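Local coordinates for protein SAG family member (Sag19) (Eimeria tenella, PDB 6ZZB) that is a surface antigen of unknown function whose structure, related to CAP proteins, helps unify the Eimeria SAG family, at residues Glu48-Leu54 with Thr71-Ala75; Lys187-Cys193 with Cys208-Leu214. All blocks are in the same frame, centred on the assembly; numbering follows the deposited sequence.

Contact 1 of 2, residues Glu48-Leu54 with Thr71-Ala75; sequences EKTEDCL and TLAKA
Lys74 reaches across to Glu48 and Glu51, closing a salt-bridge network over the first turn of helix 50-61, where this helix meets the short strand 73-74 of a fold related to the CAP proteins. The lysine chain is fully extended, with CG anti to the backbone N (chi1 173°), and this length carries its ammonium to the acids. Glu48 runs at about a right angle to it, and OE2 of Glu48 lies 3.0 Å from NZ of Lys74, approached almost end-on to the C-O bond. Glu51 follows three residues later, in the first turn of the helix. Its chain is bent at chi2 (82°), which brings the carboxylate back towards the strand, and OE2 takes NZ of Lys74 at 2.8 Å through its syn lone pair. OE2 of Glu48 and OE1 of Glu51 are themselves 2.7 Å apart, a closeness that the lysine's positive charge probably offsets.

Behind the charged end of Lys74 its methylenes are used as well. Thr50 lies crosswise to them, CG2 resting 3.9 Å from CG of Lys74, while its OG1 is hydrogen-bonded to the backbone N of Cys193 in strand 190-196. A branched residue with one methyl and one hydroxyl suits a buried place that faces both hydrocarbon and backbone. Further along the helix Leu54, whose CG lies anti to its N, spreads both methyls against residues 72-74: CD1 lies 3.6 Å from O of Leu72 and 4.1 Å from its CB, and CD2 lies over the backbone leading into Lys74. Val191 packs on the same leucine. A water links the two segments, 3.0 Å from OG1 of Thr50 and donating a hydrogen bond to the carbonyl O of Ala75 at 2.8 Å.

Contact 2 of 2, residues Lys187-Cys193 with Cys208-Leu214; sequences KSKKVSC and CYFIDPL
Val191 and Phe210 face each other as a non-hydrogen-bonded pair in the antiparallel hairpin of strands 190-196 and 203-211. Their side chains lie side by side, pointing the same way. The chi1 of Val191 (65°) turns its CG2 over the centre of the Phe210 ring, 3.7 Å from the centroid in a CH-pi contact; a branched aliphatic beside an aromatic suits this buried sheet face. On the same face Cys193 and Cys208 both turn SG anti to their carbonyl carbons, and their disulfide (chi3 108°) locks the pair covalently.

At the other end the hairpin carries a classic beta bulge: the backbone N of Lys189 and of Lys190 both donate to O of Ile211, at 2.8 and 3.1 Å. Lys189 bends at chi4 (81°), bringing NZ to OD2 of Asp212 at 2.8 Å, from above the carboxylate plane. The same NZ also holds O of Lys187, which Asp212 N reaches from the opposite face of its plane. The flexible lysine thus holds both segments together beside the bulge. Lys187, bent at chi3, crosses Asp212 and gives NZ to O of Pro213 at 3.2 Å, while a salt bridge joins it to Asp218.

Helix 50-61 packs against Val191 and Cys193, helix 175-183 against Phe210 and Leu214, and helix 77-86 covers Tyr209 and Ile211 on the other face; strand 73-74 pairs with 190-196 on its other edge, and strand 126-131 with 203-211.

In the fold
From the N terminus, strand 46-48 leads into helix 50-61, and contact 1 closes the loop that returns the chain to strand 73-74. The long middle of the chain follows, including helices 77-86 and 138-155, before contact 2 closes the later hairpin of strands 190-196 and 203-211. The two loops therefore come in series, neither nesting nor crossing. Strand 190-196 joins them in space: it pairs antiparallel with strand 46-48 and parallel with strand 73-74, with probable hydrogen bonds continuing just past their ends, from Lys49 N to Cys193 O and from Ala75 N to Val191 O. Next to the Cys193-Cys208 disulfide, Cys53 bonds to Cys138, tying helix 50-61 to helix 138-155.

Contact 1 of 2, residues Glu48-Leu54 with Thr71-Ala75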
ATOM      1  N   GLU A  48      -3.002  13.228   5.621  1.00 14.62           N
ATOM      2  CA  GLU A  48      -3.761  11.992   5.889  1.00 15.70           C
ATOM      3  C   GLU A  48      -4.840  11.852   4.814  1.00 12.43           C
ATOM      4  O   GLU A  48      -5.440  12.839   4.394  1.00 13.60           O
ATOM      5  CB  GLU A  48      -4.312  12.155   7.306  1.00 20.50           C
ATOM      6  CG  GLU A  48      -5.127  11.013   7.818  1.00 27.50           C
ATOM      7  CD  GLU A  48      -6.627  11.228   7.755  1.00 30.78           C
ATOM      8  OE1 GLU A  48      -7.081  11.975   6.869  1.00 35.17           O
ATOM      9  OE2 GLU A  48      -7.323  10.675   8.630  1.00 28.27           O
ATOM     10  N   LYS A  49      -5.022  10.634   4.316  1.00 10.29           N
ATOM     11  CA  LYS A  49      -5.927  10.339   3.199  1.00  9.89           C
ATOM     12  C   LYS A  49      -6.864   9.176   3.516  1.00  9.41           C
ATOM     13  O   LYS A  49      -7.553   8.702   2.605  1.00 10.64           O
ATOM     14  CB  LYS A  49      -5.132  10.014   1.936  1.00 10.47           C
ATOM     15  CG  LYS A  49      -4.271  11.124   1.381  1.00 11.13           C
ATOM     16  CD  LYS A  49      -5.044  12.355   1.019  1.00 12.34           C
ATOM     17  CE  LYS A  49      -4.247  13.300   0.121  1.00 14.05           C
ATOM     18  NZ  LYS A  49      -4.984  14.560  -0.130  1.00 17.06           N
ATOM     19  N   THR A  50      -6.965   8.715   4.754  1.00  9.22           N
ATOM     20  CA  THR A  50      -7.738   7.508   5.058  1.00 10.03           C
ATOM     21  C   THR A  50      -9.195   7.713   4.673  1.00 10.88           C
ATOM     22  O   THR A  50      -9.786   6.851   4.015  1.00 12.17           O
ATOM     23  CB  THR A  50      -7.620   7.106   6.515  1.00 10.63           C
ATOM     24  OG1 THR A  50      -6.210   7.050   6.819  1.00 10.80           O
ATOM     25  CG2 THR A  50      -8.339   5.808   6.792  1.00 12.07           C
ATOM     26  N   GLU A  51      -9.786   8.841   5.037  1.00 10.89           N
ATOM     27  CA  GLU A  51     -11.210   9.058   4.683  1.00 11.83           C
ATOM     28  C   GLU A  51     -11.388   9.193   3.167  1.00 11.85           C
ATOM     29  O   GLU A  51     -12.507   8.968   2.684  1.00 12.97           O
ATOM     30  CB  GLU A  51     -11.747  10.309   5.379  1.00 12.87           C
ATOM     31  CG  GLU A  51     -11.876  10.177   6.876  1.00 15.10           C
ATOM     32  CD  GLU A  51     -10.626  10.400   7.691  1.00 14.23           C
ATOM     33  OE1 GLU A  51      -9.604  10.831   7.118  1.00 17.85           O
ATOM     34  OE2 GLU A  51     -10.676  10.127   8.894  1.00 17.68           O
ATOM     35  N   ASP A  52     -10.387   9.650   2.438  1.00 11.71           N
ATOM     36  CA  ASP A  52     -10.485   9.785   0.974  1.00 12.68           C
ATOM     37  C   ASP A  52     -10.394   8.418   0.303  1.00 13.10           C
ATOM     38  O   ASP A  52     -10.820   8.325  -0.875  1.00 16.30           O
ATOM     39  CB  ASP A  52      -9.396  10.706   0.441  1.00 14.55           C
ATOM     40  CG  ASP A  52      -9.766  11.278  -0.908  1.00 19.50           C
ATOM     41  OD1 ASP A  52     -10.896  11.810  -1.025  1.00 17.63           O
ATOM     42  OD2 ASP A  52      -8.981  11.105  -1.869  1.00 25.29           O
ATOM     43  N   CYS A  53      -9.804   7.433   0.950  1.00 11.45           N
ATOM     44  CA  CYS A  53      -9.465   6.128   0.323  1.00 12.40           C
ATOM     45  C   CYS A  53     -10.349   4.991   0.835  1.00 12.80           C
ATOM     46  O   CYS A  53     -10.396   3.939   0.171  1.00 12.44           O
ATOM     47  CB  CYS A  53      -8.008   5.791   0.604  1.00 12.59           C
ATOM     48  SG  CYS A  53      -6.810   6.947  -0.111  1.00 13.73           S
ATOM     49  N   LEU A  54     -10.990   5.094   2.009  1.00 13.71           N
ATOM     50  CA  LEU A  54     -11.592   3.903   2.659  1.00 14.02           C
ATOM     51  C   LEU A  54     -12.796   3.418   1.835  1.00 15.11           C
ATOM     52  O   LEU A  54     -12.967   2.206   1.780  1.00 15.53           O
ATOM     53  CB  LEU A  54     -11.960   4.257   4.102  1.00 15.14           C
ATOM     54  CG  LEU A  54     -12.206   3.110   5.068  1.00 20.12           C
ATOM     55  CD1 LEU A  54     -11.100   2.079   5.041  1.00 18.78           C
ATOM     56  CD2 LEU A  54     -12.367   3.678   6.481  1.00 22.20           C
ATOM     57  N   THR A  71     -14.887  -5.546   6.064  1.00 19.65           N
ATOM     58  CA  THR A  71     -14.585  -4.120   5.796  1.00 19.77           C
ATOM     59  C   THR A  71     -13.455  -3.693   6.736  1.00 17.05           C
ATOM     60  O   THR A  71     -13.239  -4.286   7.786  1.00 18.80           O
ATOM     61  CB  THR A  71     -15.796  -3.190   5.978  1.00 21.68           C
ATOM     62  OG1 THR A  71     -16.184  -3.403   7.332  1.00 24.88           O
ATOM     63  CG2 THR A  71     -16.906  -3.452   4.975  1.00 23.82           C
ATOM     64  N   LEU A  72     -12.721  -2.690   6.285  1.00 15.94           N
ATOM     65  CA  LEU A  72     -11.658  -2.096   7.115  1.00 15.45           C
ATOM     66  C   LEU A  72     -12.167  -0.818   7.770  1.00 14.36           C
ATOM     67  O   LEU A  72     -12.957  -0.092   7.168  1.00 16.13           O
ATOM     68  CB  LEU A  72     -10.463  -1.757   6.230  1.00 14.38           C
ATOM     69  CG  LEU A  72      -9.913  -2.905   5.382  1.00 13.94           C
ATOM     70  CD1 LEU A  72      -8.661  -2.416   4.654  1.00 14.39           C
ATOM     71  CD2 LEU A  72      -9.575  -4.089   6.245  1.00 14.50           C
ATOM     72  N   ALA A  73     -11.633  -0.595   8.949  1.00 15.22           N
ATOM     73  CA  ALA A  73     -11.816   0.668   9.687  1.00 16.18           C
ATOM     74  C   ALA A  73     -10.549   1.501   9.576  1.00 14.79           C
ATOM     75  O   ALA A  73      -9.482   0.976   9.219  1.00 14.24           O
ATOM     76  CB  ALA A  73     -12.128   0.388  11.124  1.00 16.59           C
ATOM     77  N   LYS A  74     -10.643   2.754   9.937  1.00 12.77           N
ATOM     78  CA  LYS A  74      -9.464   3.630  10.058  1.00 12.11           C
ATOM     79  C   LYS A  74      -8.546   3.128  11.162  1.00 12.60           C
ATOM     80  O   LYS A  74      -9.002   2.828  12.301  1.00 14.02           O
ATOM     81  CB  LYS A  74      -9.916   5.048  10.356  1.00 12.37           C
ATOM     82  CG  LYS A  74      -8.804   6.019  10.680  1.00 14.06           C
ATOM     83  CD  LYS A  74      -9.348   7.426  10.697  1.00 15.32           C
ATOM     84  CE  LYS A  74      -8.269   8.454  10.906  1.00 17.79           C
ATOM     85  NZ  LYS A  74      -8.898   9.791  11.039  1.00 19.13           N
ATOM     86  N   ALA A  75      -7.254   3.061  10.891  1.00 11.72           N
ATOM     87  CA  ALA A  75      -6.205   2.869  11.904  1.00 11.41           C
ATOM     88  C   ALA A  75      -5.723   4.252  12.331  1.00 11.99           C
ATOM     89  O   ALA A  75      -5.484   5.115  11.473  1.00 12.74           O
ATOM     90  CB  ALA A  75      -5.057   2.046  11.356  1.00 10.85           C
TER
HETATM   91  O   HOH W   1      -5.287   7.188   9.648  1.00 17.61           O

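Contact 2 of 2, residues Lys187-Cys193 with Cys208-Leu214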
ATOM      1  N   LYS A 187      -5.839 -10.709   6.581  1.00 20.95           N
ATOM      2  CA  LYS A 187      -5.124 -10.157   7.771  1.00 22.12           C
ATOM      3  C   LYS A 187      -5.423  -8.656   7.923  1.00 20.13           C
ATOM      4  O   LYS A 187      -5.181  -8.153   9.022  1.00 19.79           O
ATOM      5  CB  LYS A 187      -3.605 -10.293   7.702  1.00 24.41           C
ATOM      6  CG  LYS A 187      -3.053 -11.703   7.731  1.00 26.81           C
ATOM      7  CD  LYS A 187      -1.563 -11.721   7.541  1.00 28.64           C
ATOM      8  CE  LYS A 187      -0.869 -11.182   8.763  1.00 25.95           C
ATOM      9  NZ  LYS A 187       0.560 -11.552   8.811  1.00 29.96           N
ATOM     10  N   SER A 188      -5.866  -7.961   6.875  1.00 18.68           N
ATOM     11  CA  SER A 188      -6.167  -6.497   6.941  1.00 16.84           C
ATOM     12  C   SER A 188      -7.489  -6.306   7.719  1.00 18.83           C
ATOM     13  O   SER A 188      -8.529  -6.863   7.301  1.00 19.12           O
ATOM     14  CB  SER A 188      -6.201  -5.866   5.552  1.00 15.96           C
ATOM     15  OG  SER A 188      -4.907  -5.957   4.910  1.00 15.46           O
ATOM     16  N   LYS A 189      -7.473  -5.560   8.833  1.00 17.78           N
ATOM     17  CA  LYS A 189      -8.674  -5.131   9.604  1.00 17.93           C
ATOM     18  C   LYS A 189      -8.814  -3.591   9.646  1.00 14.75           C
ATOM     19  O   LYS A 189      -9.927  -3.036   9.724  1.00 15.42           O
ATOM     20  CB  LYS A 189      -8.580  -5.688  11.024  1.00 23.14           C
ATOM     21  CG  LYS A 189      -8.427  -7.208  11.124  1.00 28.78           C
ATOM     22  CD  LYS A 189      -7.711  -7.656  12.388  1.00 35.36           C
ATOM     23  CE  LYS A 189      -7.108  -9.045  12.289  1.00 41.52           C
ATOM     24  NZ  LYS A 189      -5.797  -9.025  11.591  1.00 43.29           N
ATOM     25  N   LYS A 190      -7.675  -2.888   9.593  1.00 13.22           N
ATOM     26  CA  LYS A 190      -7.670  -1.412   9.658  1.00 12.72           C
ATOM     27  C   LYS A 190      -6.645  -0.893   8.661  1.00 10.90           C
ATOM     28  O   LYS A 190      -5.719  -1.660   8.323  1.00 11.37           O
ATOM     29  CB  LYS A 190      -7.300  -0.927  11.064  1.00 13.58           C
ATOM     30  CG  LYS A 190      -8.098  -1.575  12.187  1.00 16.62           C
ATOM     31  CD  LYS A 190      -7.850  -0.919  13.507  1.00 17.91           C
ATOM     32  CE  LYS A 190      -8.479  -1.686  14.646  1.00 19.18           C
ATOM     33  NZ  LYS A 190      -8.538  -0.843  15.847  1.00 18.74           N
ATOM     34  N   VAL A 191      -6.800   0.357   8.281  1.00 10.02           N
ATOM     35  CA  VAL A 191      -5.868   0.992   7.319  1.00 10.09           C
ATOM     36  C   VAL A 191      -5.693   2.464   7.648  1.00 10.28           C
ATOM     37  O   VAL A 191      -6.630   3.120   8.081  1.00  9.25           O
ATOM     38  CB  VAL A 191      -6.339   0.745   5.880  1.00 10.30           C
ATOM     39  CG1 VAL A 191      -7.668   1.419   5.584  1.00 11.45           C
ATOM     40  CG2 VAL A 191      -5.294   1.165   4.845  1.00 10.34           C
ATOM     41  N   SER A 192      -4.471   2.955   7.473  1.00  9.90           N
ATOM     42  CA  SER A 192      -4.149   4.387   7.530  1.00  9.59           C
ATOM     43  C   SER A 192      -3.442   4.782   6.240  1.00  9.42           C
ATOM     44  O   SER A 192      -2.400   4.184   5.950  1.00  9.25           O
ATOM     45  CB  SER A 192      -3.291   4.680   8.719  1.00  9.72           C
ATOM     46  OG  SER A 192      -2.976   6.071   8.756  1.00 10.63           O
ATOM     47  N   CYS A 193      -3.982   5.743   5.520  1.00  9.60           N
ATOM     48  CA  CYS A 193      -3.408   6.186   4.237  1.00  9.88           C
ATOM     49  C   CYS A 193      -2.921   7.622   4.355  1.00 10.42           C
ATOM     50  O   CYS A 193      -3.520   8.433   5.069  1.00 10.37           O
ATOM     51  CB  CYS A 193      -4.441   6.141   3.130  1.00 10.33           C
ATOM     52  SG  CYS A 193      -5.072   4.479   2.734  1.00 12.82           S
ATOM     53  N   CYS A 208      -0.489   3.400   2.109  1.00  8.45           N
ATOM     54  CA  CYS A 208      -1.524   2.919   3.044  1.00  8.68           C
ATOM     55  C   CYS A 208      -0.953   1.769   3.855  1.00  9.25           C
ATOM     56  O   CYS A 208      -0.514   0.758   3.280  1.00  8.98           O
ATOM     57  CB  CYS A 208      -2.768   2.460   2.317  1.00  9.56           C
ATOM     58  SG  CYS A 208      -3.658   3.701   1.362  1.00 10.53           S
ATOM     59  N   TYR A 209      -1.002   1.904   5.172  1.00  9.05           N
ATOM     60  CA  TYR A 209      -0.544   0.880   6.111  1.00  8.70           C
ATOM     61  C   TYR A 209      -1.747   0.094   6.603  1.00  8.77           C
ATOM     62  O   TYR A 209      -2.697   0.700   7.124  1.00  9.87           O
ATOM     63  CB  TYR A 209       0.191   1.493   7.308  1.00  8.75           C
ATOM     64  CG  TYR A 209       0.801   0.428   8.170  1.00  8.82           C
ATOM     65  CD1 TYR A 209       1.972  -0.174   7.774  1.00  9.50           C
ATOM     66  CD2 TYR A 209       0.215  -0.037   9.330  1.00  9.62           C
ATOM     67  CE1 TYR A 209       2.530  -1.216   8.472  1.00  9.63           C
ATOM     68  CE2 TYR A 209       0.784  -1.043  10.070  1.00 10.31           C
ATOM     69  CZ  TYR A 209       1.965  -1.624   9.657  1.00  9.85           C
ATOM     70  OH  TYR A 209       2.562  -2.613  10.374  1.00 10.11           O
ATOM     71  N   PHE A 210      -1.695  -1.219   6.438  1.00  8.87           N
ATOM     72  CA  PHE A 210      -2.751  -2.144   6.875  1.00  9.32           C
ATOM     73  C   PHE A 210      -2.310  -2.845   8.155  1.00  9.24           C
ATOM     74  O   PHE A 210      -1.195  -3.330   8.244  1.00  9.87           O
ATOM     75  CB  PHE A 210      -3.034  -3.167   5.780  1.00  9.32           C
ATOM     76  CG  PHE A 210      -3.566  -2.554   4.511  1.00  9.35           C
ATOM     77  CD1 PHE A 210      -2.709  -1.951   3.588  1.00  9.37           C
ATOM     78  CD2 PHE A 210      -4.920  -2.559   4.218  1.00  9.88           C
ATOM     79  CE1 PHE A 210      -3.190  -1.369   2.435  1.00  9.91           C
ATOM     80  CE2 PHE A 210      -5.401  -1.990   3.047  1.00 10.43           C
ATOM     81  CZ  PHE A 210      -4.542  -1.394   2.152  1.00 10.05           C
ATOM     82  N   ILE A 211      -3.225  -2.898   9.130  1.00 10.77           N
ATOM     83  CA  ILE A 211      -3.053  -3.679  10.373  1.00 11.41           C
ATOM     84  C   ILE A 211      -3.978  -4.873  10.223  1.00 11.47           C
ATOM     85  O   ILE A 211      -5.179  -4.655  10.061  1.00 13.26           O
ATOM     86  CB  ILE A 211      -3.384  -2.827  11.606  1.00 11.88           C
ATOM     87  CG1 ILE A 211      -2.571  -1.535  11.642  1.00 13.02           C
ATOM     88  CG2 ILE A 211      -3.223  -3.661  12.883  1.00 13.97           C
ATOM     89  CD1 ILE A 211      -2.852  -0.684  12.863  1.00 13.88           C
ATOM     90  N   ASP A 212      -3.447  -6.112  10.231  1.00 13.36           N
ATOM     91  CA  ASP A 212      -2.062  -6.509  10.378  1.00 13.26           C
ATOM     92  C   ASP A 212      -1.409  -6.592   9.012  1.00 12.90           C
ATOM     93  O   ASP A 212      -2.083  -6.928   8.049  1.00 14.56           O
ATOM     94  CB  ASP A 212      -1.983  -7.900  11.017  1.00 14.64           C
ATOM     95  CG  ASP A 212      -2.461  -7.892  12.451  1.00 18.32           C
ATOM     96  OD1 ASP A 212      -2.038  -7.002  13.200  1.00 17.22           O
ATOM     97  OD2 ASP A 212      -3.227  -8.813  12.791  1.00 23.66           O
ATOM     98  N   PRO A 213      -0.122  -6.251   8.878  1.00 12.60           N
ATOM     99  CA  PRO A 213       0.540  -6.292   7.584  1.00 13.24           C
ATOM    100  C   PRO A 213       0.794  -7.705   7.078  1.00 14.67           C
ATOM    101  O   PRO A 213       1.167  -8.580   7.865  1.00 14.56           O
ATOM    102  CB  PRO A 213       1.875  -5.577   7.832  1.00 13.34           C
ATOM    103  CG  PRO A 213       2.147  -5.796   9.313  1.00 12.98           C
ATOM    104  CD  PRO A 213       0.766  -5.757   9.941  1.00 12.55           C
ATOM    105  N   LEU A 214       0.719  -7.885   5.769  1.00 15.02           N
ATOM    106  CA  LEU A 214       1.315  -9.076   5.142  1.00 16.36           C
ATOM    107  C   LEU A 214       2.811  -9.078   5.387  1.00 16.53           C
ATOM    108  O   LEU A 214       3.466  -8.027   5.270  1.00 16.92           O
ATOM    109  CB  LEU A 214       1.070  -9.091   3.634  1.00 18.95           C
ATOM    110  CG  LEU A 214      -0.330  -9.456   3.221  1.00 21.74           C
ATOM    111  CD1 LEU A 214      -0.469  -9.196   1.726  1.00 21.57           C
ATOM    112  CD2 LEU A 214      -0.630 -10.912   3.566  1.00 21.85           C
TER
HETATM  113  O   HOH W   2       1.385  -9.406  10.483  1.00 22.82           O
HETATM  114  O   HOH W   3      -2.582  -7.486   5.341  1.00 19.39           O